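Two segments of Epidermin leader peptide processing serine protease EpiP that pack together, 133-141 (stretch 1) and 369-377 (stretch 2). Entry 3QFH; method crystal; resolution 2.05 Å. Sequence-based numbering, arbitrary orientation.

Stretch 1 133-141: VMKNHDDLK
Stretch 2 (369-377) TTANNGRYI

This is a compact, mixed polar and aromatic contact in which an irregular, turn-bearing segment packs a buried histidine against the turn end of a β-hairpin, burying 384 Å² summed over both sides.

The hairpin is stretch 2. Thr369 and Thr370 end one strand, Tyr376 and Ile377 begin the next, and the pairing is antiparallel: Thr369 N to Ile377 O and Ile377 N to Thr369 O are both 2.9 Å, and Ala371 N reaches Arg375 O at 2.9 Å. A type I turn from Ala371 to Gly374 closes the loop, with Gly374 N 3.2 Å from Ala371 O, and Arg375 N bonds Asn373 OD1 at 2.8 Å. Gly374 sits at phi/psi 86/0, where a CB would jam against the preceding carbonyl oxygen; an ideal CB would also lie 3.3 Å from Met134 CE, so the backbone and the neighbour both favour glycine.

Stretch 1 has a type I turn of its own, Met134 to His137, held by His137 N to Met134 O at 3.1 Å. Lys135 (-62/-22) and Asn136 (-96/12) occupy its corners, out of reach of the hairpin. His137 then extends (-63/133), and its carbonyl O accepts from Leu140 N and Lys141 N, each at 2.9 Å. No single direction holds: the first two CA pairs advance together, Met134 CA to Asn372 CA at 5.7 Å and His137 CA to Gly374 CA at 4.9 Å, and then the pairing steps back, Asp139 CA to Thr370 CA at 7.6 Å.

His137 (chi1 t, chi2 -68°) is the keystone. Its NE2 donates to Arg375 O at 2.9 Å, almost perfectly straight at 178°, while ND1 accepts from Asp139 N at 3.1 Å, so both ring nitrogens are used and the ring is fixed in orientation. Arg375 O thus accepts two hydrogen bonds, one from Ala371 N within the hairpin and one from His137 NE2. Thr370 (chi1 p) lays CG2 over one ring face, 4.0 Å from the centroid, as a CH-pi contact; Gly374 O lies over the opposite face, its 3.3 Å approach to His137 NE2 too badly angled for a hydrogen bond. The ring edge turns toward the face of Tyr376 in an offset edge-to-face pair, centroids 5.6 Å apart and planes at 73°.

Tyr376 (chi1 m, chi2 -81°) starts sideways, but its end reaches stretch 1, where OH donates to Asp139 OD2 at a short 2.6 Å. Asp139 (chi1 m, chi2 -3°) therefore serves twice, its backbone N orienting the histidine and its carboxylate receiving the tyrosine.

Met134, fully extended with chi1, chi2 and chi3 all t, runs along the turn: SD lies 3.3 Å from Gly374 N, and CB is 3.4 Å from Asn372 OD1. Asn372 points away at CB, yet chi1 t brings its end back. Leu140 (chi1 m, chi2 t) adds a looser contact, CD1 to Thr370 OG1 at 4.2 Å. One water joins the backbones, accepting from Asp138 N and donating to Gly374 O, both at 2.8 Å.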

# COMPACT_ATOMS: atom_id res chain seq x y z
N VAL A 133 -8.00 -2.74 10.86
CA VAL A 133 -7.63 -1.72 11.84
C VAL A 133 -8.39 -1.93 13.14
O VAL A 133 -9.51 -2.47 13.16
CB VAL A 133 -7.94 -0.29 11.32
CG1 VAL A 133 -9.48 -0.09 11.18
CG2 VAL A 133 -7.38 0.78 12.26
N MET A 134 -7.76 -1.54 14.24
CA MET A 134 -8.43 -1.55 15.53
C MET A 134 -9.26 -0.25 15.51
O MET A 134 -8.78 0.80 15.89
CB MET A 134 -7.42 -1.53 16.66
CG MET A 134 -8.09 -1.55 18.00
SD MET A 134 -6.96 -1.41 19.35
CE MET A 134 -8.17 -1.17 20.72
N LYS A 135 -10.50 -0.31 15.04
CA LYS A 135 -11.32 0.89 14.90
C LYS A 135 -11.59 1.61 16.24
O LYS A 135 -11.88 2.78 16.25
CB LYS A 135 -12.64 0.57 14.20
CG LYS A 135 -13.62 -0.23 15.03
CD LYS A 135 -14.81 -0.60 14.19
CE LYS A 135 -15.94 -1.14 15.03
NZ LYS A 135 -17.16 -1.27 14.19
N ASN A 136 -11.48 0.90 17.35
CA ASN A 136 -11.72 1.50 18.66
C ASN A 136 -10.45 1.97 19.39
O ASN A 136 -10.50 2.31 20.55
CB ASN A 136 -12.55 0.54 19.54
CG ASN A 136 -13.97 0.34 19.00
OD1 ASN A 136 -14.54 1.24 18.38
ND2 ASN A 136 -14.54 -0.84 19.22
N HIS A 137 -9.31 2.02 18.69
CA HIS A 137 -8.10 2.56 19.30
C HIS A 137 -8.41 4.02 19.60
O HIS A 137 -8.94 4.71 18.73
CB HIS A 137 -6.93 2.49 18.33
CG HIS A 137 -5.61 2.76 18.97
ND1 HIS A 137 -5.26 4.00 19.45
CD2 HIS A 137 -4.54 1.96 19.18
CE1 HIS A 137 -4.04 3.94 19.96
NE2 HIS A 137 -3.59 2.71 19.81
N ASP A 138 -8.08 4.49 20.81
CA ASP A 138 -8.36 5.88 21.23
C ASP A 138 -7.82 6.96 20.26
O ASP A 138 -8.45 7.99 20.08
CB ASP A 138 -7.81 6.15 22.63
CG ASP A 138 -8.61 5.44 23.74
OD1 ASP A 138 -9.70 4.90 23.47
OD2 ASP A 138 -8.12 5.45 24.89
N ASP A 139 -6.66 6.73 19.66
CA ASP A 139 -6.09 7.69 18.71
C ASP A 139 -6.66 7.59 17.29
O ASP A 139 -6.42 8.47 16.47
CB ASP A 139 -4.57 7.54 18.65
CG ASP A 139 -3.90 7.87 19.95
OD1 ASP A 139 -4.59 8.28 20.91
OD2 ASP A 139 -2.67 7.74 20.01
N LEU A 140 -7.42 6.55 17.00
CA LEU A 140 -7.94 6.36 15.64
C LEU A 140 -9.44 6.41 15.50
O LEU A 140 -9.93 6.57 14.40
CB LEU A 140 -7.53 4.98 15.10
CG LEU A 140 -6.04 4.63 15.10
CD1 LEU A 140 -5.89 3.17 14.67
CD2 LEU A 140 -5.30 5.56 14.16
N LYS A 141 -10.18 6.25 16.60
CA LYS A 141 -11.63 6.12 16.49
C LYS A 141 -12.33 7.32 15.87
O LYS A 141 -13.31 7.14 15.15
CB LYS A 141 -12.26 5.74 17.85
CG LYS A 141 -12.08 6.79 18.96
CD LYS A 141 -12.55 6.25 20.32
CE LYS A 141 -12.35 7.28 21.45
NZ LYS A 141 -12.86 6.78 22.77
N THR A 369 4.32 3.94 16.71
CA THR A 369 3.00 4.03 16.09
C THR A 369 1.97 3.32 16.94
O THR A 369 2.30 2.69 17.95
CB THR A 369 3.02 3.48 14.62
OG1 THR A 369 1.82 3.87 13.93
CG2 THR A 369 3.21 1.97 14.58
N THR A 370 0.71 3.47 16.53
CA THR A 370 -0.41 2.82 17.18
C THR A 370 -0.38 1.31 16.96
O THR A 370 -0.16 0.84 15.84
CB THR A 370 -1.74 3.35 16.61
OG1 THR A 370 -1.70 3.26 15.17
CG2 THR A 370 -1.95 4.79 17.01
N ALA A 371 -0.65 0.58 18.04
CA ALA A 371 -0.67 -0.88 18.03
C ALA A 371 -2.08 -1.44 18.16
O ALA A 371 -3.02 -0.79 18.64
CB ALA A 371 0.27 -1.43 19.12
N ASN A 372 -2.20 -2.69 17.75
CA ASN A 372 -3.46 -3.40 17.75
C ASN A 372 -3.93 -3.89 19.15
O ASN A 372 -4.88 -4.68 19.25
CB ASN A 372 -3.35 -4.54 16.74
CG ASN A 372 -4.65 -5.14 16.39
OD1 ASN A 372 -5.68 -4.42 16.32
ND2 ASN A 372 -4.66 -6.46 16.13
N ASN A 373 -3.26 -3.42 20.21
CA ASN A 373 -3.64 -3.69 21.57
C ASN A 373 -4.20 -2.42 22.23
O ASN A 373 -4.40 -2.38 23.44
CB ASN A 373 -2.45 -4.24 22.39
CG ASN A 373 -1.30 -3.27 22.46
OD1 ASN A 373 -1.42 -2.13 22.00
ND2 ASN A 373 -0.19 -3.69 23.05
N GLY A 374 -4.41 -1.37 21.44
CA GLY A 374 -4.94 -0.10 21.94
C GLY A 374 -3.86 0.83 22.48
O GLY A 374 -4.15 1.95 22.92
N ARG A 375 -2.62 0.36 22.43
CA ARG A 375 -1.49 1.11 22.91
C ARG A 375 -0.52 1.41 21.75
O ARG A 375 -0.97 1.75 20.64
CB ARG A 375 -0.81 0.38 24.11
CG ARG A 375 -1.80 0.09 25.24
CD ARG A 375 -1.16 -0.44 26.54
NE ARG A 375 -0.42 -1.69 26.37
CZ ARG A 375 -0.97 -2.90 26.30
NH1 ARG A 375 -2.28 -3.06 26.36
NH2 ARG A 375 -0.20 -3.96 26.16
N TYR A 376 0.78 1.31 22.00
CA TYR A 376 1.78 1.71 21.01
C TYR A 376 2.87 0.65 20.83
O TYR A 376 3.04 -0.22 21.66
CB TYR A 376 2.37 3.08 21.42
CG TYR A 376 1.23 4.04 21.66
CD1 TYR A 376 0.62 4.67 20.60
CD2 TYR A 376 0.68 4.21 22.95
CE1 TYR A 376 -0.47 5.48 20.80
CE2 TYR A 376 -0.42 5.02 23.16
CZ TYR A 376 -0.98 5.66 22.08
OH TYR A 376 -2.08 6.47 22.25
N ILE A 377 3.57 0.75 19.71
CA ILE A 377 4.63 -0.17 19.38
C ILE A 377 5.66 0.55 18.50
O ILE A 377 5.34 1.49 17.77
CB ILE A 377 4.04 -1.41 18.62
CG1 ILE A 377 5.11 -2.48 18.38
CG2 ILE A 377 3.45 -1.00 17.30
CD1 ILE A 377 4.55 -3.79 17.72
O HOH W 1 -6.73 2.94 22.74